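PDB 4OQJ: PKS from Streptomyces albus, which probably condenses acyl chains carried on acyl carrier proteins, as a ketosynthase in the assembly of the antibiotic oxazolomycin. Local coordinates for residues Ile385-Leu388 with Thr392-Pro395; Lys420-Gly425 with Arg429-Ser434; Tyr602-Ala607 with Ala662-Leu667; Trp611-Pro616 with Gly669-Ala674. All blocks are in the same frame, centred on the assembly; numbering follows the deposited sequence.

Interaction 1 (Ile385-Leu388 with Thr392-Pro395); sequences ILML and TLVP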
loop_
_atom_site.group_PDB
_atom_site.type_symbol
_atom_site.label_atom_id
_atom_site.label_comp_id
_atom_site.label_asym_id
_atom_site.label_seq_id
_atom_site.Cartn_x
_atom_site.Cartn_y
_atom_site.Cartn_z
ATOM N N ILE A 385 12.016 5.080 18.984
ATOM C CA ILE A 385 11.876 3.816 19.710
ATOM C C ILE A 385 13.045 3.597 20.681
ATOM O O ILE A 385 12.838 3.189 21.817
ATOM C CB ILE A 385 11.776 2.623 18.739
ATOM C CG1 ILE A 385 10.431 2.656 18.016
ATOM C CG2 ILE A 385 11.942 1.292 19.481
ATOM C CD1 ILE A 385 10.343 1.717 16.823
ATOM N N LEU A 386 14.269 3.878 20.244
ATOM C CA LEU A 386 15.436 3.675 21.103
ATOM C C LEU A 386 15.438 4.639 22.293
ATOM O O LEU A 386 15.772 4.248 23.416
ATOM C CB LEU A 386 16.727 3.827 20.295
ATOM C CG LEU A 386 16.933 2.717 19.248
ATOM C CD1 LEU A 386 18.053 3.067 18.285
ATOM C CD2 LEU A 386 17.239 1.381 19.929
HETATM N N MSE A 387 15.072 5.892 22.050
HETATM C CA MSE A 387 14.975 6.889 23.115
HETATM C C MSE A 387 14.017 6.421 24.194
HETATM O O MSE A 387 14.298 6.568 25.383
HETATM C CB MSE A 387 14.485 8.241 22.571
HETATM C CG MSE A 387 15.461 8.977 21.698
HETATM SE SE MSE A 387 14.556 10.488 20.818
HETATM C CE MSE A 387 14.089 11.527 22.382
ATOM N N LEU A 388 12.867 5.895 23.759
ATOM C CA LEU A 388 11.806 5.458 24.661
ATOM C C LEU A 388 12.225 4.229 25.455
ATOM O O LEU A 388 11.961 4.134 26.653
ATOM C CB LEU A 388 10.522 5.148 23.882
ATOM C CG LEU A 388 9.676 6.336 23.414
ATOM C CD1 LEU A 388 8.660 5.881 22.360
ATOM C CD2 LEU A 388 8.970 6.970 24.594
ATOM N N THR A 392 15.682 7.938 27.592
ATOM C CA THR A 392 16.760 8.888 27.416
ATOM C C THR A 392 16.485 9.808 26.227
ATOM O O THR A 392 16.239 9.342 25.108
ATOM C CB THR A 392 18.085 8.144 27.204
ATOM O OG1 THR A 392 18.350 7.315 28.350
ATOM C CG2 THR A 392 19.223 9.112 26.985
ATOM N N LEU A 393 16.511 11.113 26.473
ATOM C CA LEU A 393 16.438 12.088 25.400
ATOM C C LEU A 393 17.827 12.245 24.813
ATOM O O LEU A 393 18.812 12.097 25.543
ATOM C CB LEU A 393 15.925 13.437 25.908
ATOM C CG LEU A 393 14.488 13.531 26.434
ATOM C CD1 LEU A 393 14.239 14.908 27.067
ATOM C CD2 LEU A 393 13.481 13.273 25.335
ATOM N N VAL A 394 17.908 12.560 23.520
ATOM C CA VAL A 394 19.184 12.800 22.853
ATOM C C VAL A 394 19.153 14.119 22.067
ATOM O O VAL A 394 18.079 14.644 21.772
ATOM C CB VAL A 394 19.565 11.651 21.891
ATOM C CG1 VAL A 394 19.618 10.303 22.624
ATOM C CG2 VAL A 394 18.590 11.594 20.702
ATOM N N PRO A 395 20.338 14.660 21.728
ATOM C CA PRO A 395 20.408 15.960 21.061
ATOM C C PRO A 395 19.888 15.952 19.632
ATOM O O PRO A 395 19.995 14.947 18.923
ATOM C CB PRO A 395 21.908 16.280 21.054
ATOM C CG PRO A 395 22.506 15.425 22.094
ATOM C CD PRO A 395 21.677 14.177 22.106
#
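Met387, a selenomethionine, reaches from the last turns of helix 376-390 to Leu393 on the short strand 392-393 and to Val394 just past it: the short connection from helix to strand in the C-terminal half of the thiolase-fold ketosynthase. Its side chain sets out with CG anti to the carbonyl carbon, runs extended through chi2, then bends at SE (chi3 63°). That last bend matters, because it brings CE in beside Leu393, where CE and Leu393 CD2 are 3.5 Å apart, closer than carbons usually pack. The two side chains cross obliquely. Further back along the chain, Met387 SE lies 4.2 Å from Val394 CG2, the methyl that stands between its own backbone N and carbonyl carbon. Met387 is buried; Trp422 also packs on it and on Leu393, while Trp42 of helix 38-46 packs against Thr392 and Val394. The backbone closes the connection: Thr392 N donates to Met387 O over 2.9 Å in a nearly straight bond (171°), arriving in the carbonyl plane. Thr392 OG1 is hydrogen-bonded to His390 O. By contrast, the amide Val394 N is buried by this packing without a polar partner, and Met387 CE sits 4.1 Å from Val394 N.

Interaction 2 (Lys420-Gly425 with Arg429-Ser434); sequences KEWPAG and RRAGVS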
loop_
_atom_site.group_PDB
_atom_site.type_symbol
_atom_site.label_atom_id
_atom_site.label_comp_id
_atom_site.label_asym_id
_atom_site.label_seq_id
_atom_site.Cartn_x
_atom_site.Cartn_y
_atom_site.Cartn_z
ATOM N N LYS A 420 20.106 13.136 28.112
ATOM C CA LYS A 420 19.743 13.122 29.524
ATOM C C LYS A 420 18.532 12.257 29.760
ATOM O O LYS A 420 17.833 11.876 28.808
ATOM C CB LYS A 420 19.463 14.540 30.020
ATOM C CG LYS A 420 18.285 15.216 29.330
ATOM C CD LYS A 420 17.856 16.446 30.114
ATOM C CE LYS A 420 16.588 17.030 29.557
ATOM N NZ LYS A 420 16.241 18.312 30.219
ATOM N N GLU A 421 18.275 11.965 31.028
ATOM C CA GLU A 421 17.129 11.148 31.379
ATOM C C GLU A 421 15.869 11.810 30.849
ATOM O O GLU A 421 15.723 13.037 30.886
ATOM C CB GLU A 421 17.006 10.938 32.893
ATOM C CG GLU A 421 15.944 9.890 33.256
ATOM C CD GLU A 421 15.591 9.866 34.733
ATOM O OE1 GLU A 421 16.370 10.407 35.549
ATOM O OE2 GLU A 421 14.527 9.304 35.077
ATOM N N TRP A 422 14.983 10.973 30.326
ATOM C CA TRP A 422 13.682 11.401 29.860
ATOM C C TRP A 422 12.796 11.452 31.098
ATOM O O TRP A 422 12.513 10.406 31.685
ATOM C CB TRP A 422 13.161 10.415 28.807
ATOM C CG TRP A 422 11.932 10.839 28.076
ATOM C CD1 TRP A 422 10.945 11.674 28.522
ATOM C CD2 TRP A 422 11.558 10.442 26.756
ATOM N NE1 TRP A 422 9.978 11.816 27.555
ATOM C CE2 TRP A 422 10.333 11.073 26.461
ATOM C CE3 TRP A 422 12.141 9.612 25.794
ATOM C CZ2 TRP A 422 9.677 10.895 25.243
ATOM C CZ3 TRP A 422 11.494 9.432 24.591
ATOM C CH2 TRP A 422 10.273 10.078 24.319
ATOM N N PRO A 423 12.401 12.663 31.541
ATOM C CA PRO A 423 11.684 12.729 32.819
ATOM C C PRO A 423 10.374 11.946 32.798
ATOM O O PRO A 423 9.677 11.910 31.778
ATOM C CB PRO A 423 11.418 14.235 33.002
ATOM C CG PRO A 423 12.387 14.920 32.100
ATOM C CD PRO A 423 12.547 13.999 30.931
ATOM N N ALA A 424 10.063 11.297 33.912
ATOM C CA ALA A 424 8.777 10.639 34.075
ATOM C C ALA A 424 7.651 11.682 34.099
ATOM O O ALA A 424 7.879 12.838 34.454
ATOM C CB ALA A 424 8.769 9.811 35.352
ATOM N N GLY A 425 6.448 11.267 33.715
ATOM C CA GLY A 425 5.289 12.142 33.711
ATOM C C GLY A 425 4.083 11.450 34.324
ATOM O O GLY A 425 4.198 10.342 34.850
ATOM N N ARG A 429 5.751 7.603 29.000
ATOM C CA ARG A 429 6.369 8.493 28.037
ATOM C C ARG A 429 5.800 8.273 26.633
ATOM O O ARG A 429 5.726 7.146 26.155
ATOM C CB ARG A 429 7.875 8.289 28.041
ATOM C CG ARG A 429 8.524 8.620 29.392
ATOM C CD ARG A 429 9.890 8.002 29.481
ATOM N NE ARG A 429 10.589 8.365 30.712
ATOM C CZ ARG A 429 10.383 7.787 31.891
ATOM N NH1 ARG A 429 9.481 6.819 32.017
ATOM N NH2 ARG A 429 11.086 8.178 32.950
ATOM N N ARG A 430 5.398 9.360 25.979
ATOM C CA ARG A 430 4.824 9.282 24.645
ATOM C C ARG A 430 5.500 10.262 23.704
ATOM O O ARG A 430 5.858 11.387 24.099
ATOM C CB ARG A 430 3.327 9.564 24.682
ATOM C CG ARG A 430 2.518 8.512 25.392
ATOM C CD ARG A 430 1.135 9.032 25.741
ATOM N NE ARG A 430 0.349 7.998 26.397
ATOM C CZ ARG A 430 -0.807 8.203 27.010
ATOM N NH1 ARG A 430 -1.338 9.422 27.070
ATOM N NH2 ARG A 430 -1.432 7.177 27.570
ATOM N N ALA A 431 5.646 9.827 22.455
ATOM C CA ALA A 431 6.248 10.631 21.415
ATOM C C ALA A 431 5.411 10.631 20.150
ATOM O O ALA A 431 4.608 9.715 19.909
ATOM C CB ALA A 431 7.651 10.122 21.099
ATOM N N GLY A 432 5.622 11.663 19.338
ATOM C CA GLY A 432 5.123 11.679 17.977
ATOM C C GLY A 432 6.264 11.602 16.973
ATOM O O GLY A 432 7.366 12.104 17.217
ATOM N N VAL A 433 5.992 10.975 15.840
ATOM C CA VAL A 433 6.943 10.882 14.751
ATOM C C VAL A 433 6.269 11.299 13.452
ATOM O O VAL A 433 5.283 10.675 13.037
ATOM C CB VAL A 433 7.480 9.456 14.598
ATOM C CG1 VAL A 433 8.583 9.418 13.551
ATOM C CG2 VAL A 433 7.963 8.925 15.923
ATOM N N SER A 434 6.808 12.331 12.803
ATOM C CA SER A 434 6.253 12.849 11.553
ATOM C C SER A 434 7.091 12.509 10.339
ATOM O O SER A 434 8.315 12.454 10.407
ATOM C CB SER A 434 6.114 14.369 11.628
ATOM O OG SER A 434 5.165 14.728 12.609
#
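Trp422 places CG anti to the backbone N (chi1 -171°), and Arg429 holds CG anti to its carbonyl carbon (chi1 -62°) before running extended to NE; together these torsions lay the arginine chain along the indole. The setting is the loop joining the short strand 420-421 to strand 430-436 of the thiolase-fold sheet. The two side chains slide past each other in opposite directions. Arg429 CD sits over the five-membered ring as a CH-pi contact, 3.9 Å from the Trp422 ring centroid, while Arg429 CB lies above the same ring system nearer its rim. The guanidinium does not stack: its plane stands 84° from the indole, with its edge turned to the tryptophan's own carbonyl. There NE and NH2 grip a single acceptor side-on, Arg429 NH2 at 2.9 Å from Trp422 O and Arg429 NE at 3.0 Å from that same oxygen. The NH2 approaches nearly along the C=O axis, whereas NE comes from well above the carbonyl plane. This double hold, with a salt bridge from NH1 to Glu449, should fix the rotation of the guanidinium. Trp422 NE1 is bonded to Ser324 OG. Ala424 CA covers part of one guanidinium face. At the far edge of the indole, Trp422 CH2 meets Ala431 CB at 4.2 Å.

Interaction 3 (Tyr602-Ala607 with Ala662-Leu667); sequences YATARA and AFLLGL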
loop_
_atom_site.group_PDB
_atom_site.type_symbol
_atom_site.label_atom_id
_atom_site.label_comp_id
_atom_site.label_asym_id
_atom_site.label_seq_id
_atom_site.Cartn_x
_atom_site.Cartn_y
_atom_site.Cartn_z
ATOM N N TYR A 602 16.051 -46.958 26.826
ATOM C CA TYR A 602 14.826 -46.976 26.039
ATOM C C TYR A 602 14.039 -45.692 26.254
ATOM O O TYR A 602 13.580 -45.062 25.298
ATOM C CB TYR A 602 13.951 -48.193 26.396
ATOM C CG TYR A 602 12.644 -48.227 25.629
ATOM C CD1 TYR A 602 12.582 -48.755 24.345
ATOM C CD2 TYR A 602 11.476 -47.730 26.183
ATOM C CE1 TYR A 602 11.391 -48.784 23.635
ATOM C CE2 TYR A 602 10.280 -47.761 25.486
ATOM C CZ TYR A 602 10.245 -48.283 24.208
ATOM O OH TYR A 602 9.055 -48.314 23.505
ATOM N N ALA A 603 13.891 -45.296 27.511
ATOM C CA ALA A 603 13.157 -44.079 27.831
ATOM C C ALA A 603 13.842 -42.850 27.224
ATOM O O ALA A 603 13.165 -41.937 26.743
ATOM C CB ALA A 603 13.025 -43.930 29.320
ATOM N N THR A 604 15.174 -42.817 27.247
ATOM C CA THR A 604 15.910 -41.699 26.643
ATOM C C THR A 604 15.638 -41.657 25.129
ATOM O O THR A 604 15.351 -40.598 24.568
ATOM C CB THR A 604 17.437 -41.801 26.901
ATOM O OG1 THR A 604 17.703 -41.761 28.308
ATOM C CG2 THR A 604 18.181 -40.659 26.231
ATOM N N ALA A 605 15.700 -42.819 24.480
ATOM C CA ALA A 605 15.443 -42.911 23.042
ATOM C C ALA A 605 14.041 -42.428 22.680
ATOM O O ALA A 605 13.867 -41.697 21.706
ATOM C CB ALA A 605 15.645 -44.334 22.549
ATOM N N ARG A 606 13.042 -42.825 23.459
ATOM C CA ARG A 606 11.676 -42.378 23.198
ATOM C C ARG A 606 11.520 -40.867 23.433
ATOM O O ARG A 606 10.761 -40.200 22.734
ATOM C CB ARG A 606 10.681 -43.145 24.068
ATOM C CG ARG A 606 10.632 -44.654 23.821
ATOM C CD ARG A 606 10.591 -45.016 22.341
ATOM N NE ARG A 606 9.384 -44.530 21.677
ATOM C CZ ARG A 606 9.310 -44.182 20.393
ATOM N NH1 ARG A 606 10.379 -44.232 19.601
ATOM N NH2 ARG A 606 8.155 -43.765 19.898
ATOM N N ALA A 607 12.234 -40.320 24.410
ATOM C CA ALA A 607 12.140 -38.889 24.665
ATOM C C ALA A 607 12.739 -38.135 23.476
ATOM O O ALA A 607 12.185 -37.136 23.029
ATOM C CB ALA A 607 12.845 -38.519 25.959
ATOM N N ALA A 662 22.131 -32.592 32.088
ATOM C CA ALA A 662 23.356 -32.193 31.397
ATOM C C ALA A 662 23.750 -33.229 30.347
ATOM O O ALA A 662 24.192 -32.881 29.254
ATOM C CB ALA A 662 24.471 -32.005 32.383
ATOM N N PHE A 663 23.589 -34.506 30.673
ATOM C CA PHE A 663 23.928 -35.546 29.715
ATOM C C PHE A 663 22.948 -35.563 28.553
ATOM O O PHE A 663 23.343 -35.643 27.390
ATOM C CB PHE A 663 23.939 -36.927 30.359
ATOM C CG PHE A 663 23.961 -38.032 29.350
ATOM C CD1 PHE A 663 25.138 -38.359 28.699
ATOM C CD2 PHE A 663 22.799 -38.703 29.006
ATOM C CE1 PHE A 663 25.164 -39.364 27.740
ATOM C CE2 PHE A 663 22.816 -39.716 28.053
ATOM C CZ PHE A 663 24.005 -40.042 27.420
ATOM N N LEU A 664 21.664 -35.511 28.879
ATOM C CA LEU A 664 20.618 -35.552 27.872
ATOM C C LEU A 664 20.736 -34.390 26.888
ATOM O O LEU A 664 20.573 -34.567 25.689
ATOM C CB LEU A 664 19.252 -35.523 28.535
ATOM C CG LEU A 664 18.052 -35.627 27.599
ATOM C CD1 LEU A 664 18.180 -36.842 26.691
ATOM C CD2 LEU A 664 16.788 -35.722 28.414
ATOM N N LEU A 665 21.031 -33.199 27.396
ATOM C CA LEU A 665 21.171 -32.025 26.530
ATOM C C LEU A 665 22.397 -32.143 25.616
ATOM O O LEU A 665 22.366 -31.729 24.470
ATOM C CB LEU A 665 21.264 -30.750 27.373
ATOM C CG LEU A 665 20.018 -30.323 28.154
ATOM C CD1 LEU A 665 20.340 -29.115 29.025
ATOM C CD2 LEU A 665 18.869 -30.017 27.223
ATOM N N GLY A 666 23.479 -32.713 26.136
ATOM C CA GLY A 666 24.670 -32.966 25.344
ATOM C C GLY A 666 24.422 -33.967 24.234
ATOM O O GLY A 666 24.991 -33.861 23.142
ATOM N N LEU A 667 23.571 -34.946 24.529
ATOM C CA LEU A 667 23.138 -35.945 23.559
ATOM C C LEU A 667 22.378 -35.289 22.406
ATOM O O LEU A 667 22.686 -35.511 21.230
ATOM C CB LEU A 667 22.264 -36.983 24.265
ATOM C CG LEU A 667 21.658 -38.139 23.485
ATOM C CD1 LEU A 667 22.690 -38.841 22.637
ATOM C CD2 LEU A 667 21.045 -39.115 24.479
#
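This is a small, purely apolar helix-to-helix contact: Thr604 of helix 594-610 against Leu664 and Leu667 of helix 660-673. It sits in the mixed helix-and-strand region C-terminal to strand 441-448, the last to join the thiolase-fold sheet, and the centre of the contact lies about 34 Å from the centre of the chain. The helices come close, Thr604 CA lying 7.8 Å from Leu664 CA, and the touching is done by one threonine methyl against two leucine methyls. Thr604 puts its methyl forward by holding CG2 anti to the backbone N (chi1 -61°, measured to OG1). The same torsion tucks OG1 beside the backbone N, where it bonds to Val600 O one turn earlier, so the hydroxyl is satisfied within its own helix and the threonine presents a hydrocarbon surface to the other one. Across the interface, Leu664 and Leu667 adopt the same conformation, each with CG anti to its N and the second torsion near 50°. Being three residues apart, they bring neighbouring methyls to the same side of the helix, and Thr604 CG2 fits the notch between them. Thr604 and Leu664 pass each other in opposite directions, while Thr604 and Leu667 cross at a slant. Leu563 of helix 557-566 packs on both Thr604 and Leu664, and Phe570 adds to Thr604. Thr604 CG2 lies 3.8 Å from Leu664 CD1 and 3.7 Å from Leu667 CD2.

Interaction 4 (Trp611-Pro616 with Gly669-Ala674); sequences WGSTAP and GRLWTA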
loop_
_atom_site.group_PDB
_atom_site.type_symbol
_atom_site.label_atom_id
_atom_site.label_comp_id
_atom_site.label_asym_id
_atom_site.label_seq_id
_atom_site.Cartn_x
_atom_site.Cartn_y
_atom_site.Cartn_z
ATOM N N TRP A 611 10.920 -35.555 20.652
ATOM C CA TRP A 611 11.465 -34.231 20.354
ATOM C C TRP A 611 11.868 -34.119 18.889
ATOM O O TRP A 611 12.516 -33.148 18.478
ATOM C CB TRP A 611 12.656 -33.941 21.267
ATOM C CG TRP A 611 12.259 -33.701 22.687
ATOM C CD1 TRP A 611 11.102 -33.130 23.134
ATOM C CD2 TRP A 611 13.010 -34.042 23.849
ATOM N NE1 TRP A 611 11.092 -33.091 24.507
ATOM C CE2 TRP A 611 12.257 -33.642 24.972
ATOM C CE3 TRP A 611 14.253 -34.655 24.055
ATOM C CZ2 TRP A 611 12.698 -33.835 26.279
ATOM C CZ3 TRP A 611 14.691 -34.841 25.351
ATOM C CH2 TRP A 611 13.916 -34.426 26.446
ATOM N N GLY A 612 11.488 -35.129 18.109
ATOM C CA GLY A 612 11.650 -35.096 16.670
ATOM C C GLY A 612 12.837 -35.841 16.100
ATOM O O GLY A 612 13.022 -35.869 14.882
ATOM N N SER A 613 13.647 -36.453 16.954
ATOM C CA SER A 613 14.821 -37.166 16.466
ATOM C C SER A 613 14.412 -38.262 15.504
ATOM O O SER A 613 13.423 -38.964 15.739
ATOM C CB SER A 613 15.616 -37.788 17.610
ATOM O OG SER A 613 16.664 -38.594 17.088
ATOM N N THR A 614 15.186 -38.419 14.435
ATOM C CA THR A 614 14.942 -39.492 13.480
ATOM C C THR A 614 16.189 -40.368 13.347
ATOM O O THR A 614 16.281 -41.199 12.444
ATOM C CB THR A 614 14.503 -38.931 12.101
ATOM O OG1 THR A 614 15.454 -37.973 11.616
ATOM C CG2 THR A 614 13.144 -38.259 12.220
ATOM N N ALA A 615 17.132 -40.192 14.274
ATOM C CA ALA A 615 18.317 -41.044 14.358
ATOM C C ALA A 615 17.938 -42.500 14.647
ATOM O O ALA A 615 17.200 -42.763 15.590
ATOM C CB ALA A 615 19.246 -40.539 15.433
ATOM N N PRO A 616 18.450 -43.450 13.848
ATOM C CA PRO A 616 18.185 -44.861 14.159
ATOM C C PRO A 616 18.703 -45.284 15.526
ATOM O O PRO A 616 19.756 -44.818 15.975
ATOM C CB PRO A 616 18.932 -45.619 13.052
ATOM C CG PRO A 616 19.098 -44.648 11.955
ATOM C CD PRO A 616 19.199 -43.290 12.588
ATOM N N GLY A 669 22.415 -32.175 21.575
ATOM C CA GLY A 669 23.377 -31.327 20.894
ATOM C C GLY A 669 24.237 -32.098 19.911
ATOM O O GLY A 669 24.422 -31.669 18.777
ATOM N N ARG A 670 24.744 -33.257 20.323
ATOM C CA ARG A 670 25.599 -34.055 19.448
ATOM C C ARG A 670 24.814 -34.497 18.216
ATOM O O ARG A 670 25.306 -34.396 17.093
ATOM C CB ARG A 670 26.165 -35.276 20.192
ATOM C CG ARG A 670 27.629 -35.585 19.895
ATOM C CD ARG A 670 27.819 -36.092 18.476
ATOM N N LEU A 671 23.589 -34.973 18.417
ATOM C CA LEU A 671 22.765 -35.422 17.299
ATOM C C LEU A 671 22.415 -34.248 16.376
ATOM O O LEU A 671 22.531 -34.338 15.149
ATOM C CB LEU A 671 21.491 -36.093 17.812
ATOM C CG LEU A 671 21.686 -37.393 18.607
ATOM C CD1 LEU A 671 20.382 -37.842 19.238
ATOM C CD2 LEU A 671 22.253 -38.489 17.728
ATOM N N TRP A 672 21.981 -33.142 16.974
ATOM C CA TRP A 672 21.481 -32.019 16.196
ATOM C C TRP A 672 22.614 -31.422 15.369
ATOM O O TRP A 672 22.415 -31.149 14.196
ATOM C CB TRP A 672 20.845 -30.955 17.098
ATOM C CG TRP A 672 20.393 -29.729 16.326
ATOM C CD1 TRP A 672 19.217 -29.566 15.646
ATOM C CD2 TRP A 672 21.125 -28.512 16.155
ATOM N NE1 TRP A 672 19.174 -28.320 15.071
ATOM C CE2 TRP A 672 20.340 -27.651 15.368
ATOM C CE3 TRP A 672 22.374 -28.060 16.597
ATOM C CZ2 TRP A 672 20.759 -26.374 15.001
ATOM C CZ3 TRP A 672 22.791 -26.784 16.228
ATOM C CH2 TRP A 672 21.979 -25.960 15.443
ATOM N N THR A 673 23.799 -31.239 15.955
ATOM C CA THR A 673 24.909 -30.645 15.194
ATOM C C THR A 673 25.273 -31.545 14.020
ATOM O O THR A 673 25.721 -31.072 12.975
ATOM C CB THR A 673 26.179 -30.393 16.043
ATOM O OG1 THR A 673 26.637 -31.619 16.631
ATOM C CG2 THR A 673 25.929 -29.336 17.125
ATOM N N ALA A 674 25.052 -32.841 14.184
ATOM C CA ALA A 674 25.401 -33.815 13.156
ATOM C C ALA A 674 24.288 -33.982 12.121
ATOM O O ALA A 674 24.390 -34.817 11.218
ATOM C CB ALA A 674 25.726 -35.159 13.806
#
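Leu671, near the end of helix 660-673, points its forked end at the loop 611-616 and divides its two methyls between two residues there. With CG anti to the carbonyl carbon (chi1 -65°) and the second torsion near 171°, the fork is turned to Ser613 and Ala615. Leu671 CD1 faces the hydroxyl of Ser613, with 4.4 Å between Leu671 CD1 and Ser613 OG, and Leu671 CD2 faces the methyl of Ala615, with 4.3 Å between Leu671 CD2 and Ala615 CB. Both Ser613 and Ala615 direct their CB atoms toward the helix. The loop is shaped by two recognisable turns. Helix 594-610 ends in a Schellman motif with Gly612, at positive phi, as its C-prime residue, and an ST turn follows directly. For that turn Ser613 holds OG anti to its backbone N (chi1 174°), the position from which OG accepts Ala615 N at 3.3 Å. Asp676, just beyond the helix, completes the arrangement: its carboxylate bonds to Ser613 OG and to Thr614 N, and it also touches Leu671. Pro546 and Val548 pack on Leu671 from elsewhere in the fold. Between the two segments themselves there is only loose van der Waals contact, burying 71 Å² in all, so the position of the loop against the helix probably owes more to the polar bonds with Asp676 than to the leucine.

The four contacts form two well-separated pairs. Interactions 1 and 2 have centres 7 Å apart and share the small antiparallel sheet of strands 392-393 and 420-421, where Leu393 N lies 2.8 Å from Lys420 O, a probable hydrogen bond; Leu388 CD2 also packs on Trp422 CH2 at 3.4 Å. Interactions 3 and 4, centres 10 Å apart, both use helix 660-673, and Leu664 CD2 meets Trp611 CH2 at 3.7 Å. Between the pairs the centres are about 45 to 50 Å apart, without direct touch. No segment includes Ser292 or Lys294, which bind potassium; within the pairs the contacts are packing between helices, strands and loops.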